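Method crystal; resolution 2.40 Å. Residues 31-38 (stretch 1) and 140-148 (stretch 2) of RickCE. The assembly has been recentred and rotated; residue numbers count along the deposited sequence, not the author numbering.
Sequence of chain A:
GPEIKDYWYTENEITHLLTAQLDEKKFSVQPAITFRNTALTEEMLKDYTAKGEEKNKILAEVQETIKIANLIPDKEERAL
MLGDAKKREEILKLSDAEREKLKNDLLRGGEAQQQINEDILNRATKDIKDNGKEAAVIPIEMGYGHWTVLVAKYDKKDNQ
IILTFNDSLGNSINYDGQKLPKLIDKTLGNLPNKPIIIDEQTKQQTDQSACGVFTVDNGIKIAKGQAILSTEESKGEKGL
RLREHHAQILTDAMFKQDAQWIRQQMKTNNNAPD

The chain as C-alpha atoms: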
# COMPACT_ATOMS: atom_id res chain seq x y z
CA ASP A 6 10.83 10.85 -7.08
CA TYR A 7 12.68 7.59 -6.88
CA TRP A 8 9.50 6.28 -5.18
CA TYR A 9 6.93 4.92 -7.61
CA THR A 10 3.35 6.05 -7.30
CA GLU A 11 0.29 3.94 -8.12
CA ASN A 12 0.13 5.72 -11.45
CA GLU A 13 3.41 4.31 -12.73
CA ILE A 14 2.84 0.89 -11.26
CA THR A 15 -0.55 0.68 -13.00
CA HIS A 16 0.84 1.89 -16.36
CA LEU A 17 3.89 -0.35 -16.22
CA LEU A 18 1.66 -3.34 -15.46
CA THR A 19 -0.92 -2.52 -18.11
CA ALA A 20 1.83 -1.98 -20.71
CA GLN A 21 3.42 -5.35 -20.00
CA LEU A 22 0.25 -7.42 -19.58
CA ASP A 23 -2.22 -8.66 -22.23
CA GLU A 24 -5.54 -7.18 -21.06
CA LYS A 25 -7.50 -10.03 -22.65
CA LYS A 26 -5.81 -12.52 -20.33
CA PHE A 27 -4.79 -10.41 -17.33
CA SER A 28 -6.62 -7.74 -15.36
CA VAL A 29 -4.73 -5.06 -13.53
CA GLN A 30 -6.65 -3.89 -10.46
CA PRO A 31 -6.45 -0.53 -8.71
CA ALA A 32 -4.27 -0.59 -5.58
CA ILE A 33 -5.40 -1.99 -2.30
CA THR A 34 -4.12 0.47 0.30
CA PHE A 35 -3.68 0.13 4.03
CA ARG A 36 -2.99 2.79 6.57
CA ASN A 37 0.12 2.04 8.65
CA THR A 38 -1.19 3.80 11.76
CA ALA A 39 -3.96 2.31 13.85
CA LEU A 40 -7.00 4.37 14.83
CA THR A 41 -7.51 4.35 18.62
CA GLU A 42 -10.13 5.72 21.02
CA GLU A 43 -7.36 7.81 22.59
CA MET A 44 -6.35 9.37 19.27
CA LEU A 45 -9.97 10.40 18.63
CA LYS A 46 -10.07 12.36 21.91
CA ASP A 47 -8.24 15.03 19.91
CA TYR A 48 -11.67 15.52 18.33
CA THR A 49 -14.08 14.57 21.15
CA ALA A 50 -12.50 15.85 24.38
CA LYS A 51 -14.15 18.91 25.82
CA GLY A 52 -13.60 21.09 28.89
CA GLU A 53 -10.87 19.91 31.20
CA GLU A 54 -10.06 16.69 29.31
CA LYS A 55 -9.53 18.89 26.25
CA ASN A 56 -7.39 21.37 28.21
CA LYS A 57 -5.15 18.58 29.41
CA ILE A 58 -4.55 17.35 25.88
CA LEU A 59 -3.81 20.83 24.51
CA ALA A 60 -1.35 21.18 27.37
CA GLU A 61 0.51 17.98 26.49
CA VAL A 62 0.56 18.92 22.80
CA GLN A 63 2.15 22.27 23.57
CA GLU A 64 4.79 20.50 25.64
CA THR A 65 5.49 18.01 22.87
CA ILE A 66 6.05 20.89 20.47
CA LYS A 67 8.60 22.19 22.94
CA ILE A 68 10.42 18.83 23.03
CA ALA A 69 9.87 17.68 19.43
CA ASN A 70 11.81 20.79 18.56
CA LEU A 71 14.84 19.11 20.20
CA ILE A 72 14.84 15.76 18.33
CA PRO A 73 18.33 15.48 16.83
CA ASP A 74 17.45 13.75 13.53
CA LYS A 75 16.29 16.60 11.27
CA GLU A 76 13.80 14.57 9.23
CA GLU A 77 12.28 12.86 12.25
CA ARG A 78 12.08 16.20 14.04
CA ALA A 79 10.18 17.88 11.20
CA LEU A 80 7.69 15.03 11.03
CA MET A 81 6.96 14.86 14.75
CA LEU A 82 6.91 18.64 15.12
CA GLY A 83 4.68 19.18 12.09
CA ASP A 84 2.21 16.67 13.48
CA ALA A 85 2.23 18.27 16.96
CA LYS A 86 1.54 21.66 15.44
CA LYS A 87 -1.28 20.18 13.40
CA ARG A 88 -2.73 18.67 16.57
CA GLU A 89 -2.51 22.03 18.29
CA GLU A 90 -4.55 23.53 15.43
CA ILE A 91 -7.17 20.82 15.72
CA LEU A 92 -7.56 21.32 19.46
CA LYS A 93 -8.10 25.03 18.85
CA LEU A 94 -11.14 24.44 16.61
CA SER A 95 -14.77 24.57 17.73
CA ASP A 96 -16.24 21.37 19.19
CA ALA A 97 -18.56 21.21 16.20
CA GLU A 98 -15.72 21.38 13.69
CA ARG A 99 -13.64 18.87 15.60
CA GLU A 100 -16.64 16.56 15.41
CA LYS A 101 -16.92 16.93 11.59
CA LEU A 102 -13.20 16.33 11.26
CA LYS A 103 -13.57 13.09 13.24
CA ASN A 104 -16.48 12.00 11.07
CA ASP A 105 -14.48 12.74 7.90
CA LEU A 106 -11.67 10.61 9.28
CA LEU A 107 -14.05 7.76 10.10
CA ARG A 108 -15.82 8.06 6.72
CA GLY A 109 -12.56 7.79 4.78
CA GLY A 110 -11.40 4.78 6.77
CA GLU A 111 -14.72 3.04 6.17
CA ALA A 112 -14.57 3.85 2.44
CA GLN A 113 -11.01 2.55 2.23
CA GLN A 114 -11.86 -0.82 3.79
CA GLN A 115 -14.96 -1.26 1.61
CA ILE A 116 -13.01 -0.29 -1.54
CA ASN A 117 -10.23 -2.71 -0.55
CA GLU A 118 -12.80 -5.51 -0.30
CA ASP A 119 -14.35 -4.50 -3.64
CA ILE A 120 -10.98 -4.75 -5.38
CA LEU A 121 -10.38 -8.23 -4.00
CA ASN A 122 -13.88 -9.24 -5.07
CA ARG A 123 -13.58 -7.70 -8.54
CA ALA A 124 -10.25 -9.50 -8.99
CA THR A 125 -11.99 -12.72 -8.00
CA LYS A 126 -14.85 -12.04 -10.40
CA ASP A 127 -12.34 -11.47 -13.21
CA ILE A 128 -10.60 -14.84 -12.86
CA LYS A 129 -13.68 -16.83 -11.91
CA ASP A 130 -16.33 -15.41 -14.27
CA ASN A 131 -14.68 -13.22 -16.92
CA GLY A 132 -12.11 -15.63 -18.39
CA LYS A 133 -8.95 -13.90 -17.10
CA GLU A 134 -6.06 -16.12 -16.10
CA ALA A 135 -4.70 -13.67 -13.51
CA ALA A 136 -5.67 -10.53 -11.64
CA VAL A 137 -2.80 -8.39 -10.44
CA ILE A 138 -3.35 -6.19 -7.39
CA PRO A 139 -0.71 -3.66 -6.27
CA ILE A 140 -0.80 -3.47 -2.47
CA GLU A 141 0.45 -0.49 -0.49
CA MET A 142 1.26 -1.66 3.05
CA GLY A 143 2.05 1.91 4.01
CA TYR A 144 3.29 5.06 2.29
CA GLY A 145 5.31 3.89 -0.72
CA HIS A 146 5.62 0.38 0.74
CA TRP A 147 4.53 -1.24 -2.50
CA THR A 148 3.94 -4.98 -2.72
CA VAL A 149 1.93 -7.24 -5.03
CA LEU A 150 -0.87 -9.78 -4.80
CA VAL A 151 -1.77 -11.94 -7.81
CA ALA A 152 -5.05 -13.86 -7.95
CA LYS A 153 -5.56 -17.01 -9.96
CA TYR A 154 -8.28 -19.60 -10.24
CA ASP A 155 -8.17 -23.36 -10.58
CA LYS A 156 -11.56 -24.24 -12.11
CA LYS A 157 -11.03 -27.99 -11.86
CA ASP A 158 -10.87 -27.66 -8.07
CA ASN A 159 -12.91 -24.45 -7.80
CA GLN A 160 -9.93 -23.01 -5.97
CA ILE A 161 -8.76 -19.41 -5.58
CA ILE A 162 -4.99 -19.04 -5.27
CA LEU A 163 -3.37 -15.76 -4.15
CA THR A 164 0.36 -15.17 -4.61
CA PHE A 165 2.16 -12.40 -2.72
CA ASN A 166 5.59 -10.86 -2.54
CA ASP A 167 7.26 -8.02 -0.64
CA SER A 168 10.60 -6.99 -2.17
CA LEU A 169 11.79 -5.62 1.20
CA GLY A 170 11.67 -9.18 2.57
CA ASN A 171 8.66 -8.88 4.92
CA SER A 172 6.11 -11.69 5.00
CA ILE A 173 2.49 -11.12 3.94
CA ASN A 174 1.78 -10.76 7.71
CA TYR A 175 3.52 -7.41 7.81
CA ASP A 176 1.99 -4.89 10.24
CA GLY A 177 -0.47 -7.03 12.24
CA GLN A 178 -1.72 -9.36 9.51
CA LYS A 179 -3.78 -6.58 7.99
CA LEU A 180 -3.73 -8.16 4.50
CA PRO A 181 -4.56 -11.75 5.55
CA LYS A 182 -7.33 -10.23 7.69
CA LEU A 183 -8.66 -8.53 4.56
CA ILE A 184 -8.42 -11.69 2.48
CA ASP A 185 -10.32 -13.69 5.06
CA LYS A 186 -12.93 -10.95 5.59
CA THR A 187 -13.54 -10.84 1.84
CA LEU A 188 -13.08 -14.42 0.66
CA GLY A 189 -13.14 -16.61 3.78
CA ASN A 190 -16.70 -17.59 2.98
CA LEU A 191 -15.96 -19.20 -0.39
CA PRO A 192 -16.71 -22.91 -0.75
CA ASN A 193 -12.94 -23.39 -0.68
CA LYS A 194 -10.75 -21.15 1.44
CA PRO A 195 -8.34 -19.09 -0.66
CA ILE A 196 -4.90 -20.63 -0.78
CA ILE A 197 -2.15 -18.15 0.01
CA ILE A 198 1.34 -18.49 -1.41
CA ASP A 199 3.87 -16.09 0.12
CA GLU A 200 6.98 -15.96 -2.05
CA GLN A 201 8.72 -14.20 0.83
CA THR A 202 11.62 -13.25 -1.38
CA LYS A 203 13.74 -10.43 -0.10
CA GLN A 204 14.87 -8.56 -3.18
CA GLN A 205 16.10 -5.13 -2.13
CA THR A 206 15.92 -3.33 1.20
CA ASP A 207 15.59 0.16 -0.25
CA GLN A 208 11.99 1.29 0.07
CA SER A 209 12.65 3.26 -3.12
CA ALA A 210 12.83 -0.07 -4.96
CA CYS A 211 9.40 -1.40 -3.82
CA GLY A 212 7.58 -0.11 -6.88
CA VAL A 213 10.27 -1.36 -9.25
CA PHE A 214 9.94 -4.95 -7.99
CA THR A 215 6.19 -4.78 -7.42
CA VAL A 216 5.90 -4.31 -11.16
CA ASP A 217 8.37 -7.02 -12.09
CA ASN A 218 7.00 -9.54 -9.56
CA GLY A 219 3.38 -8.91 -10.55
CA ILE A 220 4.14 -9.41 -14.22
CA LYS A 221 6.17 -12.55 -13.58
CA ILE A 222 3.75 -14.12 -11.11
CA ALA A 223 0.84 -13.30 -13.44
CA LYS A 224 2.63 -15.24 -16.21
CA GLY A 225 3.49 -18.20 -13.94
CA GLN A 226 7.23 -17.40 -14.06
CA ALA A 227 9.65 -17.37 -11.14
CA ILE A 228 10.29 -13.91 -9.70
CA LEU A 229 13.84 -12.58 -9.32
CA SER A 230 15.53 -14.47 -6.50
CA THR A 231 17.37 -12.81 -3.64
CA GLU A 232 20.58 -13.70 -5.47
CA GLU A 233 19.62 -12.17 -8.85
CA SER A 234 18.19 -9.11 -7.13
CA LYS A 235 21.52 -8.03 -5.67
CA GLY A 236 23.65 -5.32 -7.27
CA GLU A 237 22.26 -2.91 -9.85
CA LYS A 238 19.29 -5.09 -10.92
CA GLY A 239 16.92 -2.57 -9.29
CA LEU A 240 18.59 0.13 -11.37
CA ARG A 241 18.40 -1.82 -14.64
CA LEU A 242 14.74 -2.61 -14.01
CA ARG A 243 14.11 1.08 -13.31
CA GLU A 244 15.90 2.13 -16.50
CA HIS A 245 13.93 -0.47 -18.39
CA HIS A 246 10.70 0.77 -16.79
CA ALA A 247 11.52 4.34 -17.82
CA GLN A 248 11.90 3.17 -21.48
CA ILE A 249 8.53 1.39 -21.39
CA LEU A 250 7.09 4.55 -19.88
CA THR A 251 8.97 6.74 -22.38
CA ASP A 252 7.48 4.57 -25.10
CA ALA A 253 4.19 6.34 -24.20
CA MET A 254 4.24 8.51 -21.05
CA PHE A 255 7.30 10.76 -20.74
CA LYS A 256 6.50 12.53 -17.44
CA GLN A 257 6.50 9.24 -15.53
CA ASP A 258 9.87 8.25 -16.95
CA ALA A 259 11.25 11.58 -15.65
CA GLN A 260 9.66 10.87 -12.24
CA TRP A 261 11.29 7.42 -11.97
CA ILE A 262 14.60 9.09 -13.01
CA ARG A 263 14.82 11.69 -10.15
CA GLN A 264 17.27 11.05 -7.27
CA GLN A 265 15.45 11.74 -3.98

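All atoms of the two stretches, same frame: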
# COMPACT_ATOMS: atom_id res chain seq x y z
N PRO A 31 -6.94 -1.68 -9.46
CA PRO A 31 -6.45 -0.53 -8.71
C PRO A 31 -5.84 -0.99 -7.38
O PRO A 31 -6.16 -2.07 -6.91
CB PRO A 31 -7.71 0.30 -8.47
CG PRO A 31 -8.85 -0.62 -8.74
CD PRO A 31 -8.38 -1.60 -9.75
N ALA A 32 -4.96 -0.18 -6.80
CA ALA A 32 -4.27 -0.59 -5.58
C ALA A 32 -5.17 -0.79 -4.39
O ALA A 32 -6.07 0.01 -4.13
CB ALA A 32 -3.17 0.41 -5.22
N ILE A 33 -4.92 -1.87 -3.66
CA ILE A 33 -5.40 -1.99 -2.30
C ILE A 33 -4.44 -1.22 -1.41
O ILE A 33 -3.23 -1.39 -1.52
CB ILE A 33 -5.45 -3.44 -1.87
CG1 ILE A 33 -6.72 -4.11 -2.43
CG2 ILE A 33 -5.40 -3.55 -0.34
CD1 ILE A 33 -6.71 -5.62 -2.27
N THR A 34 -4.96 -0.36 -0.56
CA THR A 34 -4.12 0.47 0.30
C THR A 34 -4.48 0.34 1.77
O THR A 34 -5.65 0.35 2.15
CB THR A 34 -4.16 1.97 -0.11
OG1 THR A 34 -5.47 2.49 0.12
CG2 THR A 34 -3.85 2.14 -1.59
N PHE A 35 -3.47 0.19 2.60
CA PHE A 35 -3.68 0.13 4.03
C PHE A 35 -3.03 1.33 4.67
O PHE A 35 -1.96 1.79 4.24
CB PHE A 35 -3.03 -1.10 4.63
CG PHE A 35 -3.62 -2.40 4.16
CD1 PHE A 35 -4.85 -2.82 4.62
CD2 PHE A 35 -2.91 -3.22 3.29
CE1 PHE A 35 -5.39 -4.02 4.22
CE2 PHE A 35 -3.45 -4.42 2.88
CZ PHE A 35 -4.69 -4.82 3.34
N ARG A 36 -3.65 1.83 5.73
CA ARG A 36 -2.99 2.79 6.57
C ARG A 36 -1.95 2.00 7.36
O ARG A 36 -2.09 0.79 7.53
CB ARG A 36 -4.00 3.46 7.48
CG ARG A 36 -5.01 4.36 6.73
CD ARG A 36 -6.42 4.21 7.31
NE ARG A 36 -6.33 3.93 8.73
CZ ARG A 36 -6.94 2.92 9.35
NH1 ARG A 36 -6.74 2.78 10.65
NH2 ARG A 36 -7.74 2.08 8.70
N ASN A 37 -0.89 2.67 7.80
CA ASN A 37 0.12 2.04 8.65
C ASN A 37 -0.06 2.40 10.13
O ASN A 37 0.49 1.75 11.01
CB ASN A 37 1.55 2.35 8.18
CG ASN A 37 1.68 3.73 7.57
OD1 ASN A 37 0.77 4.56 7.64
ND2 ASN A 37 2.83 3.99 6.95
N THR A 38 -0.83 3.45 10.39
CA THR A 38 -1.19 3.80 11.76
C THR A 38 -2.56 3.26 12.14
O THR A 38 -3.50 3.29 11.36
CB THR A 38 -1.17 5.32 12.00
OG1 THR A 38 -2.01 5.98 11.04
CG2 THR A 38 0.24 5.84 11.89
N ILE A 140 -0.39 -3.68 -3.85
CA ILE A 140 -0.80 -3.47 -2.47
C ILE A 140 0.17 -2.56 -1.74
O ILE A 140 1.36 -2.86 -1.63
CB ILE A 140 -0.95 -4.81 -1.71
CG1 ILE A 140 -2.02 -5.66 -2.39
CG2 ILE A 140 -1.31 -4.54 -0.26
CD1 ILE A 140 -2.46 -6.83 -1.60
N GLU A 141 -0.34 -1.43 -1.27
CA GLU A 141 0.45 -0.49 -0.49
C GLU A 141 0.26 -0.74 1.00
O GLU A 141 -0.78 -0.42 1.55
CB GLU A 141 0.06 0.95 -0.84
CG GLU A 141 1.21 1.95 -0.74
CD GLU A 141 0.74 3.38 -1.02
OE1 GLU A 141 -0.48 3.59 -1.14
OE2 GLU A 141 1.60 4.28 -1.13
N MET A 142 1.28 -1.32 1.63
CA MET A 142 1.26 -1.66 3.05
C MET A 142 1.53 -0.46 3.93
O MET A 142 1.58 -0.57 5.15
CB MET A 142 2.32 -2.71 3.37
CG MET A 142 2.21 -4.00 2.59
SD MET A 142 0.77 -4.96 3.04
CE MET A 142 1.08 -5.27 4.74
N GLY A 143 1.74 0.68 3.30
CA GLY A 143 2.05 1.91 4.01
C GLY A 143 2.61 2.81 2.95
O GLY A 143 2.81 2.36 1.82
N TYR A 144 2.85 4.08 3.28
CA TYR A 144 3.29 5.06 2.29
C TYR A 144 4.50 4.57 1.47
O TYR A 144 5.61 4.42 1.98
CB TYR A 144 3.56 6.44 2.92
CG TYR A 144 3.85 7.49 1.86
CD1 TYR A 144 2.82 8.20 1.27
CD2 TYR A 144 5.15 7.73 1.43
CE1 TYR A 144 3.08 9.14 0.28
CE2 TYR A 144 5.41 8.67 0.46
CZ TYR A 144 4.38 9.36 -0.11
OH TYR A 144 4.66 10.28 -1.09
N GLY A 145 4.26 4.30 0.19
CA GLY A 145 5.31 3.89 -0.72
C GLY A 145 5.81 2.47 -0.51
O GLY A 145 6.70 2.01 -1.23
N HIS A 146 5.25 1.77 0.47
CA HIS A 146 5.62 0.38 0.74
C HIS A 146 4.84 -0.51 -0.21
O HIS A 146 3.86 -1.15 0.18
CB HIS A 146 5.36 0.03 2.21
CG HIS A 146 5.85 -1.33 2.60
ND1 HIS A 146 6.07 -1.69 3.92
CD2 HIS A 146 6.16 -2.42 1.86
CE1 HIS A 146 6.49 -2.95 3.97
NE2 HIS A 146 6.55 -3.41 2.73
N TRP A 147 5.28 -0.55 -1.45
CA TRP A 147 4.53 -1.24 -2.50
C TRP A 147 4.87 -2.71 -2.51
O TRP A 147 6.04 -3.07 -2.37
CB TRP A 147 4.80 -0.64 -3.87
CG TRP A 147 4.13 0.63 -4.06
CD1 TRP A 147 4.70 1.86 -4.10
CD2 TRP A 147 2.73 0.83 -4.21
NE1 TRP A 147 3.74 2.83 -4.28
CE2 TRP A 147 2.51 2.22 -4.35
CE3 TRP A 147 1.62 -0.02 -4.25
CZ2 TRP A 147 1.25 2.77 -4.53
CZ3 TRP A 147 0.37 0.52 -4.43
CH2 TRP A 147 0.20 1.90 -4.56
N THR A 148 3.83 -3.53 -2.63
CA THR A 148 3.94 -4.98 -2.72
C THR A 148 2.90 -5.47 -3.73
O THR A 148 2.12 -4.67 -4.26
CB THR A 148 3.67 -5.65 -1.36
OG1 THR A 148 2.30 -5.48 -0.98
CG2 THR A 148 4.52 -5.06 -0.28

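The two stretches, at least 105 residues apart in sequence wherever they touch, meet as short parallel strands. Ile 33 lies beside Ile 140 (CA to CA 4.8 Å) and Thr 34 beside Glu 141 (CA to CA 4.7 Å), and 441 Å² of surface, both sides summed, is buried between them.

Two backbone hydrogen bonds join the strands, and both use Glu 141. Its N donates to Ile 33 O at 2.9 Å with an N-H...acceptor angle of 160°, and its O accepts from Phe 35 N at 3.0 Å and 168°. Both angles are close to linear. This is the parallel pattern, in which one residue reaches with its N and its O to the residues flanking its partner, here Thr 34. Ile 33 O has a second, weaker neighbour: Ile 140 CA lies 3.3 Å from it, with an angle of 148° at the hydrogen, a CA-H...O contact. The register does not bring a further bond at Gly 143, whose N stays 4.0 Å from Phe 35 O.

The polar groups that Ile 140 directs away from this pairing are satisfied within its own stretch. Ile 140 N donates to Thr 148 O (2.7 Å), while Ile 140 O accepts from both Thr 148 N (2.7 Å) and Thr 148 OG1 (2.9 Å). Met 142 N donates to His 146 O at 3.0 Å, and the type II turn from Gly 143 to His 146 is closed by His 146 N donating to Gly 143 O at 2.9 Å. The Glu 141 carboxylate braces that turn: OE2 accepts from Gly 145 N at 3.0 Å and 168°. Its OE1 comes 3.7 Å from Thr 34 CG2, a methyl that offers no hydrogen bond; Thr 34 OG1 is satisfied elsewhere in the structure.

Apolar contacts accompany the pairing. On the sheet face shared by Ile 33 and Ile 140, Ile 33 CB is 4.1 Å from Ile 140 CG1. Phe 35 CE2 approaches Ile 140 CG2 to 3.8 Å, and Met 142 SD sits 5.2 Å from the centroid of the Phe 35 ring, 64° off its normal, an oblique sulfur-aromatic approach. Ala 32 CB meets the edge of the Trp 147 ring, 3.6 Å from CZ3.

At the exposed end, Asn 37 ND2 lies 3.7 Å from Gly 143 CA. An ideal CB on Gly 143 would fall 2.9 Å from Asn 37 ND2, a clash, so the close approach depends on the absent side chain.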